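Local atomic coordinates of L-lysine 6-oxidase (Marinomonas mediterranea, PDB entry 3WEU), a protein that catalyses the oxidative deamination of the epsilon-amino group of L-lysine with a cysteine tryptophylquinone cofactor, making hydrogen peroxide that gives it antibacterial activity. Residues 317-321 and 374-379; 360-364 and 399-404; 600-604 and 652-657; 627-633 and 645-651. One frame throughout, in Å; residues are numbered along the deposited sequence.

Contact 1 of 4, residues 317-321 and 374-379; sequences SMSGF and LPLMPM
Met377 lays its side chain over one face of the Phe321 ring, a Met-aromatic contact between a 3-10 turn (317-321) and an irregular, extended piece of loop (374-379). Its CG comes closest to the ring centre, 3.6 Å from the centroid of Phe321 and 18° off the normal, which fits a CH-pi contact; Met377 SD is oblique, 4.1 Å from that centroid. The chain of Met377 folds back at both chi2 (-75°) and chi3 (-68°), bringing its sulfur against Met318, whose CG is 3.4 Å from Met377 SD, and its CE against both Met318 and the Phe321 ring, at CG and CD2. Leu374 meets the same ring differently, with CD2 at its edge, 3.8 Å from Phe321 CZ. Met318 SD accepts a weak hydrogen bond from Met379 N, just beyond the cis peptide before Pro378. At the Ser317 end the link is partly through solvent: OG touches Pro375 CG at 3.6 Å, and one water hydrogen-bonds to Ser317 OG at 2.6 Å and donates to Pro375 O at 2.7 Å.

Farther out, Ile306 of helix 295-308 touches both Met318 and Met377, while Tyr342 meets Phe321 edge-to-face and its OH hydrogen-bonds to Phe321 O.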
loop_
_atom_site.group_PDB
_atom_site.type_symbol
_atom_site.label_atom_id
_atom_site.label_comp_id
_atom_site.label_asym_id
_atom_site.label_seq_id
_atom_site.Cartn_x
_atom_site.Cartn_y
_atom_site.Cartn_z
ATOM N N SER A 317 -22.088 -29.914 -16.398
ATOM C CA SER A 317 -23.157 -29.652 -17.367
ATOM C C SER A 317 -22.794 -29.985 -18.784
ATOM O O SER A 317 -23.691 -30.182 -19.593
ATOM C CB SER A 317 -23.619 -28.198 -17.263
ATOM O OG SER A 317 -22.789 -27.281 -17.908
ATOM N N MET A 318 -21.497 -30.121 -19.088
ATOM C CA MET A 318 -21.022 -30.543 -20.398
ATOM C C MET A 318 -21.009 -32.038 -20.604
ATOM O O MET A 318 -20.807 -32.512 -21.731
ATOM C CB MET A 318 -19.622 -29.983 -20.716
ATOM C CG MET A 318 -19.644 -28.443 -20.716
ATOM S SD MET A 318 -18.478 -27.627 -21.790
ATOM C CE MET A 318 -16.957 -27.752 -20.915
ATOM N N SER A 319 -21.348 -32.768 -19.545
ATOM C CA SER A 319 -21.259 -34.234 -19.608
ATOM C C SER A 319 -22.177 -34.839 -20.621
ATOM O O SER A 319 -21.836 -35.841 -21.254
ATOM C CB SER A 319 -21.403 -34.849 -18.210
ATOM O OG SER A 319 -22.709 -34.619 -17.815
ATOM N N GLY A 320 -23.351 -34.277 -20.812
ATOM C CA GLY A 320 -24.267 -34.801 -21.831
ATOM C C GLY A 320 -23.742 -34.737 -23.252
ATOM O O GLY A 320 -24.329 -35.352 -24.124
ATOM N N PHE A 321 -22.671 -33.987 -23.483
ATOM C CA PHE A 321 -22.134 -33.819 -24.776
ATOM C C PHE A 321 -21.032 -34.828 -25.086
ATOM O O PHE A 321 -20.498 -34.813 -26.217
ATOM C CB PHE A 321 -21.742 -32.372 -25.016
ATOM C CG PHE A 321 -22.930 -31.454 -24.876
ATOM C CD1 PHE A 321 -23.776 -31.258 -25.959
ATOM C CD2 PHE A 321 -23.319 -30.926 -23.646
ATOM C CE1 PHE A 321 -24.953 -30.490 -25.846
ATOM C CE2 PHE A 321 -24.492 -30.193 -23.513
ATOM C CZ PHE A 321 -25.315 -29.957 -24.618
ATOM N N LEU A 374 -30.435 -25.846 -19.083
ATOM C CA LEU A 374 -29.063 -26.368 -19.360
ATOM C C LEU A 374 -28.203 -25.220 -19.814
ATOM O O LEU A 374 -28.642 -24.449 -20.663
ATOM C CB LEU A 374 -29.072 -27.450 -20.492
ATOM C CG LEU A 374 -27.749 -28.123 -20.804
ATOM C CD1 LEU A 374 -27.327 -29.005 -19.615
ATOM C CD2 LEU A 374 -27.935 -28.976 -22.063
ATOM N N PRO A 375 -26.965 -25.112 -19.295
ATOM C CA PRO A 375 -26.013 -24.088 -19.843
ATOM C C PRO A 375 -25.638 -24.431 -21.256
ATOM O O PRO A 375 -25.273 -25.592 -21.551
ATOM C CB PRO A 375 -24.770 -24.185 -18.910
ATOM C CG PRO A 375 -25.351 -24.760 -17.594
ATOM C CD PRO A 375 -26.450 -25.744 -18.060
ATOM N N LEU A 376 -25.698 -23.425 -22.123
ATOM C CA LEU A 376 -25.352 -23.613 -23.491
ATOM C C LEU A 376 -23.857 -23.793 -23.717
ATOM O O LEU A 376 -23.068 -23.532 -22.809
ATOM C CB LEU A 376 -25.934 -22.481 -24.317
ATOM C CG LEU A 376 -27.451 -22.296 -24.249
ATOM C CD1 LEU A 376 -27.848 -21.063 -25.041
ATOM C CD2 LEU A 376 -28.193 -23.495 -24.822
ATOM N N MET A 377 -23.505 -24.345 -24.896
ATOM C CA MET A 377 -22.220 -24.945 -25.118
ATOM C C MET A 377 -21.346 -24.148 -26.077
ATOM O O MET A 377 -21.850 -23.549 -27.039
ATOM C CB MET A 377 -22.397 -26.358 -25.694
ATOM C CG MET A 377 -22.897 -27.319 -24.609
ATOM S SD MET A 377 -21.578 -27.753 -23.465
ATOM C CE MET A 377 -20.538 -28.707 -24.523
ATOM N N PRO A 378 -20.028 -24.209 -25.874
ATOM C CA PRO A 378 -19.363 -24.790 -24.718
ATOM C C PRO A 378 -19.627 -23.836 -23.519
ATOM O O PRO A 378 -19.773 -22.616 -23.715
ATOM C CB PRO A 378 -17.895 -24.797 -25.122
ATOM C CG PRO A 378 -17.794 -23.905 -26.277
ATOM C CD PRO A 378 -19.115 -23.622 -26.831
ATOM N N MET A 379 -19.704 -24.395 -22.328
ATOM C CA MET A 379 -19.943 -23.580 -21.130
ATOM C C MET A 379 -18.635 -23.035 -20.529
ATOM O O MET A 379 -17.872 -23.769 -19.850
ATOM C CB MET A 379 -20.723 -24.350 -20.115
ATOM C CG MET A 379 -21.122 -23.510 -18.885
ATOM S SD MET A 379 -22.021 -21.986 -19.301
ATOM C CE MET A 379 -20.909 -20.829 -18.444
HETATM O O HOH W 1 -23.536 -27.303 -20.416
#

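Contact 2 of 4, residues 360-364 and 399-404; sequences PQQVL and VEKFLA
The Phe402 ring has Leu364 CD1 over one face, 4.0 Å from the ring centroid and 22° off the normal, as in a CH-pi contact; Lys401 CB lies over the opposite face. The carbonyl carbon of Gln362 sits at the ring's edge. The contact joins the short strand 400-402 to the 3-10 turn 360-362 and the loop beyond, and two successive glutamines grip the strand's backbone. Gln361 uses both ends: its O accepts from Phe402 N at 2.8 Å, and its NE2 donates to Phe402 O at 2.9 Å, with the acceptor close to the amide plane. The side chain reaches that carbonyl because it is extended beyond CG (chi2 -177°). Glu400 crosses beside this amide without a hydrogen bond to it; its OE2 accepts from Ser383 N. Gln362 bends at chi2 (58°), crossing Lys401 at about a right angle. Asp350 and the Tyr357 carbonyl take Gln362 NE2, which leaves OE1 facing the strand to accept from Lys401 N at 2.8 Å, in the carbonyl plane.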
loop_
_atom_site.group_PDB
_atom_site.type_symbol
_atom_site.label_atom_id
_atom_site.label_comp_id
_atom_site.label_asym_id
_atom_site.label_seq_id
_atom_site.Cartn_x
_atom_site.Cartn_y
_atom_site.Cartn_z
ATOM N N PRO A 360 -26.695 -14.169 -29.279
ATOM C CA PRO A 360 -26.634 -15.485 -28.646
ATOM C C PRO A 360 -25.534 -15.669 -27.558
ATOM O O PRO A 360 -25.739 -16.510 -26.664
ATOM C CB PRO A 360 -26.384 -16.454 -29.816
ATOM C CG PRO A 360 -26.628 -15.637 -31.073
ATOM C CD PRO A 360 -26.593 -14.216 -30.746
ATOM N N GLN A 361 -24.394 -14.994 -27.668
ATOM C CA GLN A 361 -23.320 -15.185 -26.662
ATOM C C GLN A 361 -23.582 -14.457 -25.359
ATOM O O GLN A 361 -22.815 -14.619 -24.425
ATOM C CB GLN A 361 -21.964 -14.872 -27.269
ATOM C CG GLN A 361 -21.631 -15.897 -28.359
ATOM C CD GLN A 361 -20.276 -15.717 -28.968
ATOM O OE1 GLN A 361 -20.124 -15.323 -30.159
ATOM N NE2 GLN A 361 -19.283 -16.087 -28.211
ATOM N N GLN A 362 -24.693 -13.699 -25.273
ATOM C CA GLN A 362 -25.168 -13.123 -24.026
ATOM C C GLN A 362 -26.184 -13.980 -23.324
ATOM O O GLN A 362 -26.658 -13.606 -22.256
ATOM C CB GLN A 362 -25.658 -11.660 -24.243
ATOM C CG GLN A 362 -24.548 -10.654 -24.273
ATOM C CD GLN A 362 -23.520 -10.951 -25.380
ATOM O OE1 GLN A 362 -22.451 -11.499 -25.141
ATOM N NE2 GLN A 362 -23.862 -10.606 -26.594
ATOM N N VAL A 363 -26.549 -15.124 -23.929
ATOM C CA VAL A 363 -27.483 -16.049 -23.371
ATOM C C VAL A 363 -26.740 -17.184 -22.665
ATOM O O VAL A 363 -25.933 -17.896 -23.250
ATOM C CB VAL A 363 -28.386 -16.645 -24.461
ATOM C CG1 VAL A 363 -29.465 -17.518 -23.866
ATOM C CG2 VAL A 363 -29.099 -15.517 -25.244
ATOM N N LEU A 364 -27.061 -17.367 -21.402
ATOM C CA LEU A 364 -26.415 -18.429 -20.632
ATOM C C LEU A 364 -27.089 -19.759 -20.876
ATOM O O LEU A 364 -26.427 -20.701 -21.235
ATOM C CB LEU A 364 -26.522 -18.116 -19.158
ATOM C CG LEU A 364 -26.104 -19.235 -18.220
ATOM C CD1 LEU A 364 -24.628 -19.461 -18.418
ATOM C CD2 LEU A 364 -26.421 -18.901 -16.760
ATOM N N VAL A 399 -19.470 -6.414 -25.896
ATOM C CA VAL A 399 -19.647 -7.445 -24.848
ATOM C C VAL A 399 -19.714 -8.805 -25.543
ATOM O O VAL A 399 -20.293 -8.966 -26.602
ATOM C CB VAL A 399 -20.958 -7.183 -24.107
ATOM C CG1 VAL A 399 -21.392 -8.311 -23.187
ATOM C CG2 VAL A 399 -20.832 -5.884 -23.349
ATOM N N GLU A 400 -19.102 -9.818 -24.926
ATOM C CA GLU A 400 -19.285 -11.188 -25.405
ATOM C C GLU A 400 -19.144 -12.104 -24.193
ATOM O O GLU A 400 -18.064 -12.449 -23.783
ATOM C CB GLU A 400 -18.291 -11.533 -26.505
ATOM C CG GLU A 400 -18.612 -12.854 -27.116
ATOM C CD GLU A 400 -17.420 -13.484 -27.779
ATOM O OE1 GLU A 400 -17.266 -13.231 -29.023
ATOM O OE2 GLU A 400 -16.623 -14.223 -27.093
ATOM N N LYS A 401 -20.251 -12.409 -23.587
ATOM C CA LYS A 401 -20.244 -12.937 -22.202
ATOM C C LYS A 401 -19.830 -14.401 -22.143
ATOM O O LYS A 401 -19.033 -14.810 -21.235
ATOM C CB LYS A 401 -21.601 -12.816 -21.615
ATOM C CG LYS A 401 -22.028 -11.405 -21.293
ATOM C CD LYS A 401 -23.369 -11.409 -20.565
ATOM C CE LYS A 401 -23.668 -9.982 -20.071
ATOM N NZ LYS A 401 -24.871 -10.020 -19.196
ATOM N N PHE A 402 -20.391 -15.201 -23.069
ATOM C CA PHE A 402 -20.236 -16.680 -23.059
ATOM C C PHE A 402 -19.727 -17.246 -24.351
ATOM O O PHE A 402 -19.852 -16.634 -25.431
ATOM C CB PHE A 402 -21.577 -17.367 -22.679
ATOM C CG PHE A 402 -22.158 -16.845 -21.371
ATOM C CD1 PHE A 402 -21.557 -17.192 -20.151
ATOM C CD2 PHE A 402 -23.287 -16.059 -21.354
ATOM C CE1 PHE A 402 -22.031 -16.740 -18.964
ATOM C CE2 PHE A 402 -23.775 -15.598 -20.158
ATOM C CZ PHE A 402 -23.165 -15.934 -18.958
ATOM N N LEU A 403 -19.085 -18.394 -24.216
ATOM C CA LEU A 403 -18.307 -18.943 -25.304
ATOM C C LEU A 403 -19.128 -19.536 -26.414
ATOM O O LEU A 403 -20.183 -20.079 -26.182
ATOM C CB LEU A 403 -17.299 -19.992 -24.769
ATOM C CG LEU A 403 -16.173 -20.480 -25.656
ATOM C CD1 LEU A 403 -15.270 -19.327 -26.092
ATOM C CD2 LEU A 403 -15.386 -21.560 -24.948
ATOM N N ALA A 404 -18.606 -19.464 -27.639
ATOM C CA ALA A 404 -19.091 -20.283 -28.790
ATOM C C ALA A 404 -17.865 -20.940 -29.369
ATOM O O ALA A 404 -16.699 -20.498 -29.160
ATOM C CB ALA A 404 -19.729 -19.387 -29.867
HETATM O O HOH W 2 -16.495 -17.474 -28.912
HETATM O O HOH W 3 -27.032 -11.465 -20.549
#

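Contact 3 of 4, residues 600-604 and 652-657; sequences LHSHL and HELFDF
His601 and Ser602, closing helix 596-602, face the 3-10 turn at His652, and His603, the first residue to leave the helix, has a positive phi (64°) and lies across from Phe657. The His603 and Phe657 rings form an offset stack, centroids 4.2 Å apart and planes only 6° from parallel. Each CB covers its partner's ring: His603 CB lies over the centre of Phe657, and Phe657 CB is 3.6 Å from the His603 centroid. The two side chains therefore run antiparallel, each ring lying partly over the other's CB. In the plane of the imidazole, a water bound to His603 NE2 at 2.8 Å also donates to Phe655 O.

At the helix end, Ser602 CB sits over the His652 ring, 3.4 Å from its centroid. His652 NE2 is hydrogen-bonded to Glu593, and Ser602 OG bonds to Gly598 O within the helix. Glu653 OE2 lies over the His601 face, 3.4 Å from CE1, with carboxylate and ring planes 73° apart. A second water donates to both His601 O and His652 O. The stack is flanked by Phe679 of strand 675-680, which pairs with strand 656-661, while His601 packs on Ser559 of the second subunit.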
loop_
_atom_site.group_PDB
_atom_site.type_symbol
_atom_site.label_atom_id
_atom_site.label_comp_id
_atom_site.label_asym_id
_atom_site.label_seq_id
_atom_site.Cartn_x
_atom_site.Cartn_y
_atom_site.Cartn_z
ATOM N N LEU A 600 2.700 -35.577 3.420
ATOM C CA LEU A 600 3.010 -34.703 4.572
ATOM C C LEU A 600 3.326 -33.299 4.124
ATOM O O LEU A 600 2.850 -32.357 4.709
ATOM C CB LEU A 600 4.174 -35.278 5.387
ATOM C CG LEU A 600 3.876 -36.601 6.072
ATOM C CD1 LEU A 600 5.176 -37.086 6.711
ATOM C CD2 LEU A 600 2.755 -36.513 7.128
ATOM N N HIS A 601 4.080 -33.159 3.044
ATOM C CA HIS A 601 4.461 -31.807 2.612
ATOM C C HIS A 601 3.318 -31.083 1.922
ATOM O O HIS A 601 3.259 -29.855 1.958
ATOM C CB HIS A 601 5.617 -31.850 1.658
ATOM C CG HIS A 601 6.909 -32.031 2.361
ATOM N ND1 HIS A 601 7.389 -31.100 3.259
ATOM C CD2 HIS A 601 7.774 -33.075 2.383
ATOM C CE1 HIS A 601 8.487 -31.581 3.823
ATOM N NE2 HIS A 601 8.741 -32.774 3.305
ATOM N N SER A 602 2.426 -31.837 1.275
ATOM C CA SER A 602 1.294 -31.171 0.584
ATOM C C SER A 602 0.090 -31.038 1.542
ATOM O O SER A 602 -0.836 -30.283 1.259
ATOM C CB SER A 602 0.947 -31.992 -0.673
ATOM O OG SER A 602 0.280 -33.124 -0.267
ATOM N N HIS A 603 0.109 -31.741 2.660
ATOM C CA HIS A 603 -0.951 -31.753 3.697
ATOM C C HIS A 603 -2.259 -32.315 3.214
ATOM O O HIS A 603 -3.289 -32.039 3.784
ATOM C CB HIS A 603 -1.206 -30.335 4.232
ATOM C CG HIS A 603 0.043 -29.682 4.680
ATOM N ND1 HIS A 603 0.606 -29.954 5.894
ATOM C CD2 HIS A 603 0.920 -28.914 4.021
ATOM C CE1 HIS A 603 1.751 -29.317 6.008
ATOM N NE2 HIS A 603 1.963 -28.668 4.887
ATOM N N LEU A 604 -2.227 -33.090 2.148
ATOM C CA LEU A 604 -3.449 -33.621 1.633
ATOM C C LEU A 604 -3.290 -35.075 1.241
ATOM O O LEU A 604 -2.249 -35.464 0.704
ATOM C CB LEU A 604 -3.858 -32.839 0.366
ATOM C CG LEU A 604 -4.283 -31.368 0.601
ATOM C CD1 LEU A 604 -4.317 -30.617 -0.752
ATOM C CD2 LEU A 604 -5.596 -31.326 1.370
ATOM N N HIS A 652 5.826 -28.340 -3.150
ATOM C CA HIS A 652 5.009 -28.257 -1.951
ATOM C C HIS A 652 5.771 -27.562 -0.827
ATOM O O HIS A 652 5.158 -26.887 0.036
ATOM C CB HIS A 652 4.624 -29.636 -1.440
ATOM C CG HIS A 652 3.779 -30.408 -2.383
ATOM N ND1 HIS A 652 2.528 -29.995 -2.771
ATOM C CD2 HIS A 652 4.041 -31.562 -3.060
ATOM C CE1 HIS A 652 2.034 -30.889 -3.614
ATOM N NE2 HIS A 652 2.934 -31.849 -3.803
ATOM N N GLU A 653 7.100 -27.674 -0.868
ATOM C CA GLU A 653 7.929 -27.111 0.204
ATOM C C GLU A 653 7.899 -25.594 0.300
ATOM O O GLU A 653 8.180 -25.041 1.361
ATOM C CB GLU A 653 9.361 -27.647 0.104
ATOM C CG GLU A 653 9.370 -29.117 0.537
ATOM C CD GLU A 653 10.784 -29.694 0.877
ATOM O OE1 GLU A 653 11.821 -29.161 0.415
ATOM O OE2 GLU A 653 10.877 -30.703 1.612
ATOM N N LEU A 654 7.533 -24.935 -0.794
ATOM C CA LEU A 654 7.326 -23.504 -0.799
ATOM C C LEU A 654 6.232 -23.012 0.126
ATOM O O LEU A 654 6.269 -21.882 0.630
ATOM C CB LEU A 654 7.048 -23.033 -2.219
ATOM C CG LEU A 654 6.792 -21.529 -2.339
ATOM C CD1 LEU A 654 8.050 -20.747 -2.001
ATOM C CD2 LEU A 654 6.357 -21.209 -3.744
ATOM N N PHE A 655 5.207 -23.817 0.304
ATOM C CA PHE A 655 3.974 -23.336 0.882
ATOM C C PHE A 655 3.946 -23.684 2.362
ATOM O O PHE A 655 4.440 -24.721 2.765
ATOM C CB PHE A 655 2.781 -23.961 0.142
ATOM C CG PHE A 655 2.714 -23.609 -1.289
ATOM C CD1 PHE A 655 2.150 -22.408 -1.665
ATOM C CD2 PHE A 655 3.194 -24.443 -2.266
ATOM C CE1 PHE A 655 2.090 -22.042 -2.985
ATOM C CE2 PHE A 655 3.206 -24.072 -3.583
ATOM C CZ PHE A 655 2.583 -22.886 -3.961
ATOM N N ASP A 656 3.411 -22.811 3.168
ATOM C CA ASP A 656 3.021 -23.137 4.495
ATOM C C ASP A 656 1.569 -23.484 4.518
ATOM O O ASP A 656 0.826 -23.247 3.531
ATOM C CB ASP A 656 3.190 -21.912 5.384
ATOM C CG ASP A 656 4.517 -21.813 6.019
ATOM O OD1 ASP A 656 5.566 -22.269 5.412
ATOM O OD2 ASP A 656 4.463 -21.181 7.105
ATOM N N PHE A 657 1.114 -23.901 5.682
ATOM C CA PHE A 657 -0.209 -24.417 5.801
ATOM C C PHE A 657 -0.739 -24.173 7.177
ATOM O O PHE A 657 -0.022 -24.387 8.120
ATOM C CB PHE A 657 -0.143 -25.898 5.519
ATOM C CG PHE A 657 -1.395 -26.625 5.789
ATOM C CD1 PHE A 657 -2.405 -26.605 4.854
ATOM C CD2 PHE A 657 -1.561 -27.376 6.964
ATOM C CE1 PHE A 657 -3.593 -27.330 5.051
ATOM C CE2 PHE A 657 -2.743 -28.058 7.183
ATOM C CZ PHE A 657 -3.771 -28.025 6.225
HETATM O O HOH W 4 2.491 -27.470 0.812
HETATM O O HOH W 5 4.131 -26.899 4.386
#

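Contact 4 of 4, residues 627-633 and 645-651; sequences SALAFIR and FTETERN
Phe631 O is gripped by two donors of Thr648, the backbone N at 2.8 Å and the hydroxyl OG1 at 2.7 Å, which reach it from opposite faces of the carbonyl plane. Thr648 chi1 (60°) sets OG1 between its own backbone N and carbonyl carbon, within reach of that oxygen. Phe631 N returns a bond to Thr648 O, completing one hydrogen-bonded antiparallel pair; Arg633 and Thr646 form the next, with Arg633 N 3.0 Å from Thr646 O. Past the strand ends, Asn651 N donates to Ala628 O at 2.9 Å in a nearly straight bond (174°).

Two waters extend the polar net. One accepts from Arg633 NH1 and donates to Thr648 OG1 and Glu649 OE2, bridging opposite charges 4.5 Å apart (NH1 to OE2). The other accepts from Ala630 N and Arg650 NE and donates to Glu647 OE2. Farther out, Glu649 OE2 accepts from Phe49 N, Glu647 OE1 forms a salt bridge with Arg614, Arg650 NH2 donates to the carbonyls of Arg614 and Tyr612, and Arg633 to those of Val46 and Val47.

On the face of the Ile632-Glu647 non-hydrogen-bonded pair, Glu647 CG packs 3.6 Å from Ala630 CB and 3.8 Å from Ile632 CD1. Segments 631-633 and 645-648 run at 149°, near antiparallel, within a two-stranded beta hairpin. Val589 of strand 588-590 touches Ile632 and Glu647, and helix 619-625 leads into the hairpin.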
loop_
_atom_site.group_PDB
_atom_site.type_symbol
_atom_site.label_atom_id
_atom_site.label_comp_id
_atom_site.label_asym_id
_atom_site.label_seq_id
_atom_site.Cartn_x
_atom_site.Cartn_y
_atom_site.Cartn_z
ATOM N N SER A 627 6.402 -20.834 -10.930
ATOM C CA SER A 627 7.089 -22.043 -11.228
ATOM C C SER A 627 6.909 -23.097 -10.203
ATOM O O SER A 627 7.348 -24.250 -10.421
ATOM C CB SER A 627 8.586 -21.841 -11.528
ATOM O OG SER A 627 9.306 -21.442 -10.390
ATOM N N ALA A 628 6.270 -22.757 -9.080
ATOM C CA ALA A 628 6.038 -23.721 -8.034
ATOM C C ALA A 628 4.828 -24.612 -8.336
ATOM O O ALA A 628 4.648 -25.655 -7.698
ATOM C CB ALA A 628 5.788 -23.016 -6.727
ATOM N N LEU A 629 4.020 -24.208 -9.300
ATOM C CA LEU A 629 2.723 -24.904 -9.553
ATOM C C LEU A 629 2.890 -26.227 -10.234
ATOM O O LEU A 629 3.933 -26.532 -10.820
ATOM C CB LEU A 629 1.738 -24.044 -10.339
ATOM C CG LEU A 629 1.386 -22.757 -9.583
ATOM C CD1 LEU A 629 0.778 -21.666 -10.450
ATOM C CD2 LEU A 629 0.435 -23.028 -8.439
ATOM N N ALA A 630 1.865 -27.062 -10.099
ATOM C CA ALA A 630 1.907 -28.412 -10.583
ATOM C C ALA A 630 1.709 -28.488 -12.090
ATOM O O ALA A 630 1.073 -27.620 -12.712
ATOM C CB ALA A 630 0.793 -29.200 -9.942
ATOM N N PHE A 631 2.155 -29.597 -12.645
ATOM C CA PHE A 631 1.761 -29.995 -13.983
ATOM C C PHE A 631 0.725 -31.077 -13.838
ATOM O O PHE A 631 0.952 -32.117 -13.150
ATOM C CB PHE A 631 2.950 -30.562 -14.739
ATOM C CG PHE A 631 3.887 -29.503 -15.216
ATOM C CD1 PHE A 631 4.751 -28.876 -14.326
ATOM C CD2 PHE A 631 3.790 -29.006 -16.513
ATOM C CE1 PHE A 631 5.560 -27.820 -14.747
ATOM C CE2 PHE A 631 4.609 -27.958 -16.954
ATOM C CZ PHE A 631 5.510 -27.379 -16.057
ATOM N N ILE A 632 -0.385 -30.859 -14.489
ATOM C CA ILE A 632 -1.514 -31.818 -14.467
ATOM C C ILE A 632 -1.263 -32.820 -15.578
ATOM O O ILE A 632 -1.149 -32.454 -16.733
ATOM C CB ILE A 632 -2.876 -31.120 -14.670
ATOM C CG1 ILE A 632 -2.997 -29.902 -13.778
ATOM C CG2 ILE A 632 -4.031 -32.086 -14.453
ATOM C CD1 ILE A 632 -2.753 -30.129 -12.278
ATOM N N ARG A 633 -1.174 -34.100 -15.213
ATOM C CA ARG A 633 -0.818 -35.112 -16.155
ATOM C C ARG A 633 -1.451 -36.484 -15.898
ATOM O O ARG A 633 -1.862 -36.793 -14.757
ATOM C CB ARG A 633 0.680 -35.165 -16.205
ATOM C CG ARG A 633 1.370 -36.418 -15.869
ATOM C CD ARG A 633 2.871 -36.278 -15.983
ATOM N NE ARG A 633 3.374 -36.940 -17.121
ATOM C CZ ARG A 633 4.673 -36.992 -17.416
ATOM N NH1 ARG A 633 5.576 -36.366 -16.661
ATOM N NH2 ARG A 633 5.084 -37.683 -18.434
ATOM N N PHE A 645 -5.901 -37.980 -14.357
ATOM C CA PHE A 645 -5.040 -36.827 -14.303
ATOM C C PHE A 645 -4.963 -36.276 -12.891
ATOM O O PHE A 645 -6.001 -36.030 -12.224
ATOM C CB PHE A 645 -5.604 -35.697 -15.167
ATOM C CG PHE A 645 -5.388 -35.838 -16.633
ATOM C CD1 PHE A 645 -6.207 -36.607 -17.423
ATOM C CD2 PHE A 645 -4.326 -35.191 -17.227
ATOM C CE1 PHE A 645 -5.977 -36.701 -18.807
ATOM C CE2 PHE A 645 -4.108 -35.261 -18.585
ATOM C CZ PHE A 645 -4.955 -35.985 -19.376
ATOM N N THR A 646 -3.772 -36.060 -12.417
ATOM C CA THR A 646 -3.564 -35.415 -11.175
ATOM C C THR A 646 -2.444 -34.397 -11.278
ATOM O O THR A 646 -1.636 -34.365 -12.241
ATOM C CB THR A 646 -3.105 -36.393 -10.021
ATOM O OG1 THR A 646 -1.770 -36.811 -10.248
ATOM C CG2 THR A 646 -3.952 -37.647 -9.942
ATOM N N GLU A 647 -2.335 -33.584 -10.220
ATOM C CA GLU A 647 -1.148 -32.756 -10.018
ATOM C C GLU A 647 0.072 -33.673 -9.957
ATOM O O GLU A 647 0.028 -34.767 -9.366
ATOM C CB GLU A 647 -1.182 -32.062 -8.626
ATOM C CG GLU A 647 -2.098 -30.854 -8.604
ATOM C CD GLU A 647 -1.969 -30.010 -7.375
ATOM O OE1 GLU A 647 -1.679 -30.580 -6.320
ATOM O OE2 GLU A 647 -2.136 -28.795 -7.511
ATOM N N THR A 648 1.166 -33.197 -10.522
ATOM C CA THR A 648 2.503 -33.798 -10.356
ATOM C C THR A 648 3.483 -32.599 -10.208
ATOM O O THR A 648 3.234 -31.508 -10.791
ATOM C CB THR A 648 2.908 -34.653 -11.608
ATOM O OG1 THR A 648 2.946 -33.848 -12.799
ATOM C CG2 THR A 648 1.911 -35.833 -11.853
ATOM N N GLU A 649 4.592 -32.829 -9.507
ATOM C CA GLU A 649 5.725 -31.923 -9.490
ATOM C C GLU A 649 5.424 -30.525 -8.899
ATOM O O GLU A 649 6.170 -29.552 -9.135
ATOM C CB GLU A 649 6.356 -31.796 -10.867
ATOM C CG GLU A 649 6.874 -33.110 -11.429
ATOM C CD GLU A 649 7.679 -32.900 -12.696
ATOM O OE1 GLU A 649 8.808 -32.336 -12.583
ATOM O OE2 GLU A 649 7.178 -33.286 -13.801
ATOM N N ARG A 650 4.433 -30.451 -8.016
ATOM C CA ARG A 650 4.175 -29.172 -7.293
ATOM C C ARG A 650 5.303 -28.979 -6.303
ATOM O O ARG A 650 5.743 -29.943 -5.709
ATOM C CB ARG A 650 2.838 -29.230 -6.532
ATOM C CG ARG A 650 2.284 -27.837 -6.253
ATOM C CD ARG A 650 1.017 -27.815 -5.436
ATOM N NE ARG A 650 0.213 -26.626 -5.734
ATOM C CZ ARG A 650 -0.069 -25.617 -4.896
ATOM N NH1 ARG A 650 0.291 -25.611 -3.628
ATOM N NH2 ARG A 650 -0.764 -24.606 -5.352
ATOM N N ASN A 651 5.781 -27.756 -6.095
ATOM C CA ASN A 651 6.886 -27.516 -5.115
ATOM C C ASN A 651 6.229 -27.247 -3.763
ATOM O O ASN A 651 6.086 -26.067 -3.291
ATOM C CB ASN A 651 7.776 -26.393 -5.567
ATOM C CG ASN A 651 8.319 -26.583 -7.004
ATOM O OD1 ASN A 651 8.152 -27.577 -7.626
ATOM N ND2 ASN A 651 9.010 -25.615 -7.479
HETATM O O HOH W 6 -0.599 -26.725 -8.413
HETATM O O HOH W 7 5.172 -34.935 -14.154
#

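Overall arrangement
Contacts 1 and 2 form one cluster, centres 14 Å apart, and their segments alternate along the chain: 317-321, 360-364, 374-379, 399-404. They touch directly, with Leu376 N probably hydrogen-bonded to Leu364 O and Met379 SD packed on Leu364 CD1; Tyr576 of strand 575-579 is touched from both. Contacts 3 and 4 form a second cluster, centres 13 Å apart, in which the hairpin of contact 4 is nested inside the loop that contact 3 closes; Phe655 packs on Arg650 and Leu654 on Ala628. The clusters lie in series and do not touch, contacts 1 and 4 keeping about 14 Å between nearest atoms. Each cluster thus ties together parts near in the sequence, in two separate regions of the subunit.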